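Local atomic coordinates of peptidoglycan D,D-transpeptidase FtsI (Yersinia pestis, PDB entry 6SYN), a protein that probably cross-links septal peptidoglycan during cell division as a D,D-transpeptidase, and is a target of beta-lactam antibiotics. Residues L188-E192 and G496-G500; I380-G384 and V409-V413; K432-I436 and I508-A512; Y459-V463 and A492-G496. All blocks are in the same frame, centred on the assembly; numbering follows the deposited sequence. Where two conformers were deposited one is given.

From the N terminus, contact 1 opens first, on helix 183-199, and closes on helix 492-505, pairing two helices that cover one side of the antiparallel sheet. Within that long span, contact 2 closes a short loop between the end of helix 370-381 and helix 406-416, across the sheet from contact 1. Contact 3 opens after contact 2, just before strand 437-446, and closes at the C-terminal tail, so it crosses contact 1. Contact 4 lies within the span of contact 3, joining strand 455-464 to helix 492-505; it shares Gly496 with contact 1. Gly381 of contact 2 and Ile436 of contact 3 both touch Val463 of contact 4.

Contact 1 of 4, residues L188-E192 and G496-G500; sequences LVYRE and GAIMG
With chi1 at -76° and chi2 extended at 176°, Ile498 reaches CD1 across to Val189 on helix 183-199, while its second branch, CG2, turns to the Val189 side chain. This is the pairing of first and last helices in the transpeptidase domain, which lie side by side over one face of the central antiparallel sheet, as in other members of the beta-lactamase clan. Their short segments run almost antiparallel (165°), with axes 9.3 Å apart. Ile498 is the main wedge between them: CD1 rests 3.5 Å from Val189 O, and CG2 meets Val189 CG2 at 3.7 Å. Deeper in, Ile498 touches Leu473 and Val189 touches Ala219 and Ala221 of the sheet. The flanks are held differently. Leu188 brings CD2 to 3.3 Å from Ile498 O, a methyl against a carbonyl. Glu192 and Ile498 lie alongside with their ends pointing opposite ways, Glu192 CB 3.5 Å from Ile498 CG1. No hydrogen bond joins the two segments, and the fit rests on van der Waals packing of methyls and stems, partly against backbone carbonyls. A bend at chi2 turns the Glu192 carboxylate alongside Ala497, where OE1 stands 3.5 Å from Ala497 CB.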
# COMPACT_ATOMS: atom_id res chain seq x y z
N LEU A 188 -11.67 3.69 5.59
CA LEU A 188 -11.35 5.12 5.39
C LEU A 188 -10.18 5.25 4.41
O LEU A 188 -10.29 6.02 3.44
CB LEU A 188 -10.99 5.80 6.71
CG LEU A 188 -10.39 7.19 6.55
CD1 LEU A 188 -11.39 8.12 5.88
CD2 LEU A 188 -9.93 7.76 7.88
N VAL A 189 -9.08 4.56 4.69
CA VAL A 189 -7.86 4.59 3.83
C VAL A 189 -8.27 4.22 2.40
O VAL A 189 -8.10 5.06 1.50
CB VAL A 189 -6.75 3.68 4.38
CG1 VAL A 189 -5.67 3.42 3.35
CG2 VAL A 189 -6.14 4.26 5.65
N TYR A 190 -8.80 3.01 2.19
CA TYR A 190 -9.08 2.46 0.84
C TYR A 190 -10.04 3.40 0.09
O TYR A 190 -9.83 3.61 -1.12
CB TYR A 190 -9.66 1.05 0.89
CG TYR A 190 -10.20 0.59 -0.44
CD1 TYR A 190 -9.36 0.06 -1.40
CD2 TYR A 190 -11.54 0.76 -0.76
CE1 TYR A 190 -9.85 -0.33 -2.64
CE2 TYR A 190 -12.04 0.37 -1.99
CZ TYR A 190 -11.19 -0.18 -2.93
OH TYR A 190 -11.69 -0.56 -4.14
N ARG A 191 -11.06 3.93 0.76
CA ARG A 191 -12.13 4.74 0.13
C ARG A 191 -11.54 6.04 -0.42
O ARG A 191 -11.95 6.46 -1.52
CB ARG A 191 -13.26 5.00 1.14
CG ARG A 191 -14.19 6.14 0.78
CD ARG A 191 -15.42 6.13 1.66
NE ARG A 191 -15.19 6.44 3.08
CZ ARG A 191 -14.94 5.55 4.05
NH1 ARG A 191 -14.79 5.97 5.30
NH2 ARG A 191 -14.84 4.25 3.80
N GLU A 192 -10.63 6.67 0.33
CA GLU A 192 -9.97 7.93 -0.09
C GLU A 192 -9.03 7.64 -1.26
O GLU A 192 -8.99 8.45 -2.21
CB GLU A 192 -9.26 8.57 1.10
CG GLU A 192 -10.22 9.03 2.19
CD GLU A 192 -11.24 10.06 1.73
OE1 GLU A 192 -10.92 10.84 0.82
OE2 GLU A 192 -12.35 10.08 2.28
N GLY A 496 -4.35 14.16 3.70
CA GLY A 496 -5.10 15.02 4.64
C GLY A 496 -6.41 14.37 5.05
O GLY A 496 -6.65 14.24 6.27
N ALA A 497 -7.21 13.96 4.06
CA ALA A 497 -8.50 13.26 4.23
C ALA A 497 -8.32 12.01 5.10
O ALA A 497 -9.15 11.80 6.01
CB ALA A 497 -9.08 12.91 2.88
N ILE A 498 -7.30 11.19 4.83
CA ILE A 498 -7.09 9.89 5.55
C ILE A 498 -6.62 10.17 6.98
O ILE A 498 -7.22 9.62 7.91
CB ILE A 498 -6.12 8.97 4.78
CG1 ILE A 498 -6.81 8.32 3.58
CG2 ILE A 498 -5.52 7.92 5.72
CD1 ILE A 498 -5.91 7.47 2.71
N MET A 499 -5.59 11.01 7.16
CA MET A 499 -4.99 11.29 8.49
C MET A 499 -6.01 12.00 9.40
O MET A 499 -6.01 11.71 10.61
CB MET A 499 -3.72 12.13 8.37
CG MET A 499 -2.91 12.18 9.66
SD MET A 499 -2.69 10.54 10.42
CE MET A 499 -1.06 10.12 9.83
N GLY A 500 -6.86 12.86 8.82
CA GLY A 500 -7.95 13.56 9.54
C GLY A 500 -8.90 12.58 10.21
O GLY A 500 -9.03 12.64 11.44

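Contact 2 of 4, residues I380-G384 and V409-V413; sequences IGSMG and VRTVV
Val409 of helix 406-416 pushes its CG1 methyl into the Schellman motif that ends helix 370-381, where Met383 takes positive phi and the chain turns out of the helix. This is the tightly packed part of the contact. Val409 CG1 lies 3.2 Å from Ile380 O and 3.5 Å from Met383 CA, fitting against the backbone of the last turn, while its other methyl, CG2, lies near the Gly384 backbone. One turn further along, Val413 CG2 meets Ile380 CG2 at 3.5 Å, where the two side chains overlap head to tail. The buried Met383 side chain completes this part: its bend, chi1 -57° and chi2 -62°, carries the sulfur over the start of the arginine, with SD 3.5 Å from Arg410 CA, and the methyl CE on to Val413 CG2 at 3.9 Å. Behind this apolar core, Val409 also touches Met260 of helix 255-264, so three helices meet here. Toward solvent the character changes. Arg410 is exposed, and its chain, lying across that of Met383, is bent at chi3, which brings the guanidinium back beside the methionine instead of extending it outward; NH1 forms a salt bridge with Glu406. Met383 CG lies over one face of the guanidinium, toward its rim, 3.7 Å from Arg410 NH2.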
# COMPACT_ATOMS: atom_id res chain seq x y z
N ILE A 380 10.84 7.95 11.73
CA ILE A 380 10.85 9.44 11.90
C ILE A 380 9.89 9.78 13.04
O ILE A 380 10.28 10.56 13.94
CB ILE A 380 10.49 10.18 10.59
CG1 ILE A 380 11.60 10.05 9.54
CG2 ILE A 380 10.13 11.63 10.86
CD1 ILE A 380 11.30 10.72 8.22
N GLY A 381 8.68 9.21 12.98
CA GLY A 381 7.56 9.45 13.90
C GLY A 381 7.88 9.06 15.33
O GLY A 381 7.42 9.77 16.23
N SER A 382 8.62 7.96 15.54
CA SER A 382 9.05 7.49 16.88
C SER A 382 10.20 8.38 17.42
O SER A 382 10.65 8.14 18.56
CB SER A 382 9.42 6.02 16.86
OG SER A 382 10.40 5.74 15.87
N MET A 383 10.62 9.38 16.64
CA MET A 383 11.82 10.23 16.88
C MET A 383 13.07 9.34 16.90
O MET A 383 13.82 9.39 17.89
CB MET A 383 11.71 11.04 18.18
CG MET A 383 10.47 11.94 18.25
SD MET A 383 10.41 13.23 16.96
CE MET A 383 8.63 13.41 16.80
N GLY A 384 13.26 8.52 15.86
CA GLY A 384 14.50 7.77 15.59
C GLY A 384 14.55 6.41 16.26
O GLY A 384 15.67 5.97 16.62
N VAL A 409 16.00 14.24 15.48
CA VAL A 409 14.84 13.82 14.64
C VAL A 409 13.68 14.81 14.86
O VAL A 409 12.99 15.15 13.86
CB VAL A 409 14.41 12.36 14.92
CG1 VAL A 409 13.21 11.93 14.10
CG2 VAL A 409 15.56 11.38 14.71
N ARG A 410 13.46 15.25 16.10
CA ARG A 410 12.32 16.11 16.51
C ARG A 410 12.45 17.47 15.82
O ARG A 410 11.43 17.98 15.32
CB ARG A 410 12.24 16.24 18.03
CG ARG A 410 11.12 17.15 18.53
CD ARG A 410 10.79 16.99 20.00
NE ARG A 410 9.91 15.84 20.23
CZ ARG A 410 10.16 14.81 21.04
NH1 ARG A 410 11.27 14.74 21.75
NH2 ARG A 410 9.26 13.83 21.13
N THR A 411 13.68 18.01 15.77
CA THR A 411 14.03 19.26 15.05
C THR A 411 13.63 19.13 13.58
O THR A 411 13.07 20.10 13.04
CB THR A 411 15.52 19.60 15.21
OG1 THR A 411 15.71 20.12 16.53
CG2 THR A 411 16.01 20.64 14.22
N VAL A 412 13.92 17.99 12.95
CA VAL A 412 13.63 17.75 11.50
C VAL A 412 12.13 17.49 11.33
O VAL A 412 11.57 17.96 10.32
CB VAL A 412 14.49 16.62 10.91
CG1 VAL A 412 14.09 16.29 9.48
CG2 VAL A 412 15.96 16.96 10.98
N VAL A 413 11.50 16.77 12.26
CA VAL A 413 10.02 16.62 12.26
C VAL A 413 9.43 18.04 12.33
O VAL A 413 8.53 18.33 11.51
CB VAL A 413 9.51 15.70 13.38
CG1 VAL A 413 7.99 15.71 13.48
CG2 VAL A 413 10.00 14.27 13.21

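Contact 3 of 4, residues K432-I436 and I508-A512; sequences KGYRI and IEPDA
Tyr434 lays its ring alongside the tail segment 508-512: chi1 of -68° sets CG opposite the carbonyl carbon, which swings the ring toward Pro510 and Ile508. Here the C-terminal tail of the transpeptidase domain, past helix 492-505, runs across the loop that leads into edge strand 437-446, the two directions being nearly perpendicular. Tyr434 OH donates to Ile508 O at 2.7 Å, the acceptor lying at the ring edge in its plane, while Pro510 CB sits over one face of the ring. Beside the backbone of Tyr434, Asp511 N gives an almost straight bond (171°) to Gly433 O at 3.0 Å, so backbone and side-chain bonds hold the tail at two points. Arg435 lies across Asp511; its extended chi2 carries CD to 3.3 Å from Asp511 O, and the chain turns only beyond it, at chi3, sending the guanidinium toward Glu417, with which NH2 makes a salt bridge. At most a long-range attraction to Asp511 is likely, Arg435 NE and Asp511 OD2 being 4.4 Å apart, with the oxygen well out of the guanidinium plane. Asp511 OD1 has a firmer partner in Ser467 OG. Further along the tail, Ala512 CB rests 4.0 Å from Arg435 CG.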
# COMPACT_ATOMS: atom_id res chain seq x y z
N LYS A 432 -7.52 20.45 9.90
CA LYS A 432 -8.07 21.50 10.79
C LYS A 432 -7.92 21.05 12.25
O LYS A 432 -8.49 19.99 12.61
CB LYS A 432 -9.52 21.81 10.43
CG LYS A 432 -9.76 22.41 9.05
CD LYS A 432 -9.16 23.80 8.85
CE LYS A 432 -9.47 24.40 7.49
NZ LYS A 432 -10.83 24.98 7.43
N GLY A 433 -7.15 21.80 13.04
CA GLY A 433 -7.02 21.63 14.50
C GLY A 433 -5.87 20.72 14.88
O GLY A 433 -5.77 20.38 16.08
N TYR A 434 -5.03 20.33 13.92
CA TYR A 434 -3.87 19.42 14.12
C TYR A 434 -2.65 19.97 13.38
O TYR A 434 -2.82 20.56 12.29
CB TYR A 434 -4.17 18.01 13.60
CG TYR A 434 -5.21 17.23 14.37
CD1 TYR A 434 -4.86 16.47 15.47
CD2 TYR A 434 -6.53 17.21 13.96
CE1 TYR A 434 -5.81 15.73 16.17
CE2 TYR A 434 -7.49 16.48 14.65
CZ TYR A 434 -7.13 15.74 15.75
OH TYR A 434 -8.07 15.02 16.43
N ARG A 435 -1.47 19.75 13.97
CA ARG A 435 -0.14 20.00 13.36
C ARG A 435 0.35 18.70 12.73
O ARG A 435 0.19 17.63 13.37
CB ARG A 435 0.87 20.44 14.41
CG ARG A 435 0.44 21.62 15.27
CD ARG A 435 1.23 21.67 16.57
NE ARG A 435 2.67 21.64 16.36
CZ ARG A 435 3.58 21.41 17.31
NH1 ARG A 435 3.20 21.17 18.56
NH2 ARG A 435 4.87 21.41 17.00
N ILE A 436 0.95 18.77 11.53
CA ILE A 436 1.42 17.57 10.78
C ILE A 436 2.84 17.81 10.25
O ILE A 436 3.16 18.96 9.91
CB ILE A 436 0.44 17.17 9.65
CG1 ILE A 436 0.43 18.16 8.48
CG2 ILE A 436 -0.96 16.93 10.20
CD1 ILE A 436 -0.42 17.70 7.31
N ILE A 508 -7.95 11.34 19.06
CA ILE A 508 -6.65 11.99 19.42
C ILE A 508 -6.90 13.47 19.74
O ILE A 508 -7.48 14.17 18.90
CB ILE A 508 -5.59 11.82 18.32
CG1 ILE A 508 -5.40 10.35 17.93
CG2 ILE A 508 -4.28 12.47 18.73
CD1 ILE A 508 -4.91 9.46 19.06
N GLU A 509 -6.44 13.91 20.92
CA GLU A 509 -6.53 15.32 21.38
C GLU A 509 -5.88 16.21 20.33
O GLU A 509 -4.71 16.01 19.99
CB GLU A 509 -5.87 15.48 22.76
CG GLU A 509 -6.41 16.65 23.57
CD GLU A 509 -7.67 16.37 24.39
OE1 GLU A 509 -7.69 15.34 25.11
OE2 GLU A 509 -8.62 17.18 24.32
N PRO A 510 -6.62 17.17 19.74
CA PRO A 510 -6.05 18.16 18.82
C PRO A 510 -4.78 18.85 19.32
O PRO A 510 -4.51 18.79 20.50
CB PRO A 510 -7.19 19.18 18.67
CG PRO A 510 -8.44 18.37 18.86
CD PRO A 510 -8.08 17.33 19.90
N ASP A 511 -4.08 19.54 18.42
CA ASP A 511 -2.62 19.84 18.51
C ASP A 511 -2.33 21.34 18.40
O ASP A 511 -1.23 21.75 18.80
CB ASP A 511 -1.88 19.06 17.42
CG ASP A 511 -0.62 18.36 17.90
OD1 ASP A 511 -0.49 18.17 19.12
OD2 ASP A 511 0.22 18.03 17.05
N ALA A 512 -3.25 22.14 17.83
CA ALA A 512 -3.23 23.62 17.91
C ALA A 512 -4.59 24.19 17.49
O ALA A 512 -5.01 24.02 16.35
CB ALA A 512 -2.11 24.19 17.06
O HOH W 1 0.82 21.90 20.05

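Contact 4 of 4, residues Y459-V463 and A492-G496; sequences YTAGV and APVFG
Phe495 extends its ring along strand 455-464, overlapping Thr460 at its base and Gly462 at its far end. Its CG lies anti to the backbone N (chi1 180°), which directs the ring off helix 492-505 toward the strand. The methyl Thr460 CG2 packs 3.4 Å from Phe495 CB and 3.6 Å from Phe495 CG, the two side chains crossing at about a right angle. Further out, Phe495 CE2 comes to 3.4 Å from Gly462 N, and CZ to 3.8 Å from Gly462 CA, where the glycine presents bare backbone to the ring. Gly462 O lies in the ring plane at the edge. The ring also touches Leu473 and Ile438 on the strands flanking this one, so the C-terminal helix sits across three neighbouring strands of the antiparallel sheet in the transpeptidase fold, its segment running at 36° to this strand. Near the helix start, Thr460 OG1 is beside the backbone N of its own residue and hydrogen-bonds to Tyr459 O at 2.8 Å; Ala492 N stands 3.1 Å from the same OG1, but at an angle too poor for a hydrogen bond. Thr460 also touches Thr440, a residue of the pocket that holds the ring-opened penicillin, and its side chain lies about 7 Å from that ligand. Ala461, on the opposite face of the strand, packs on Tyr377 of helix 370-381.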
# COMPACT_ATOMS: atom_id res chain seq x y z
N TYR A 459 3.58 11.43 -4.66
CA TYR A 459 3.89 10.99 -3.28
C TYR A 459 3.41 12.03 -2.26
O TYR A 459 3.56 13.24 -2.50
CB TYR A 459 5.40 10.87 -3.08
CG TYR A 459 6.05 9.57 -3.49
CD1 TYR A 459 5.93 8.44 -2.71
CD2 TYR A 459 6.86 9.51 -4.61
CE1 TYR A 459 6.56 7.26 -3.05
CE2 TYR A 459 7.50 8.33 -4.97
CZ TYR A 459 7.35 7.20 -4.18
OH TYR A 459 7.98 6.04 -4.52
N THR A 460 2.89 11.55 -1.13
CA THR A 460 2.83 12.32 0.14
C THR A 460 2.99 11.31 1.28
O THR A 460 2.17 10.38 1.38
CB THR A 460 1.58 13.20 0.22
OG1 THR A 460 1.79 14.31 -0.66
CG2 THR A 460 1.30 13.71 1.61
N ALA A 461 4.05 11.47 2.07
CA ALA A 461 4.35 10.68 3.28
C ALA A 461 4.38 11.63 4.47
O ALA A 461 4.64 12.83 4.25
CB ALA A 461 5.67 9.97 3.12
N GLY A 462 4.10 11.13 5.67
CA GLY A 462 4.16 11.98 6.87
C GLY A 462 3.67 11.29 8.12
O GLY A 462 3.38 10.07 8.10
N VAL A 463 3.54 12.09 9.17
CA VAL A 463 3.41 11.67 10.59
C VAL A 463 2.44 12.65 11.25
O VAL A 463 2.38 13.80 10.78
CB VAL A 463 4.81 11.63 11.22
CG1 VAL A 463 4.98 12.59 12.38
CG2 VAL A 463 5.22 10.23 11.59
N ALA A 492 -1.12 14.80 -1.49
CA ALA A 492 -1.29 15.67 -0.30
C ALA A 492 -2.74 15.68 0.17
O ALA A 492 -3.00 15.44 1.34
CB ALA A 492 -0.80 17.07 -0.59
N PRO A 493 -3.74 15.96 -0.70
CA PRO A 493 -5.13 16.04 -0.25
C PRO A 493 -5.66 14.70 0.27
O PRO A 493 -6.36 14.70 1.26
CB PRO A 493 -5.93 16.49 -1.49
CG PRO A 493 -5.02 16.22 -2.68
CD PRO A 493 -3.61 16.23 -2.14
N VAL A 494 -5.29 13.59 -0.39
CA VAL A 494 -5.69 12.21 0.01
C VAL A 494 -5.06 11.89 1.37
O VAL A 494 -5.73 11.22 2.18
CB VAL A 494 -5.30 11.16 -1.06
CG1 VAL A 494 -5.67 9.75 -0.62
CG2 VAL A 494 -5.93 11.46 -2.41
N PHE A 495 -3.82 12.33 1.60
CA PHE A 495 -3.13 12.19 2.91
C PHE A 495 -3.95 12.91 3.98
O PHE A 495 -4.21 12.32 5.04
CB PHE A 495 -1.70 12.74 2.87
CG PHE A 495 -0.96 12.63 4.17
CD1 PHE A 495 -1.29 13.44 5.25
CD2 PHE A 495 0.06 11.70 4.34
CE1 PHE A 495 -0.61 13.33 6.46
CE2 PHE A 495 0.74 11.60 5.54
CZ PHE A 495 0.40 12.42 6.60
N GLY A 496 -4.35 14.16 3.70
CA GLY A 496 -5.10 15.02 4.64
C GLY A 496 -6.41 14.37 5.05
O GLY A 496 -6.65 14.24 6.27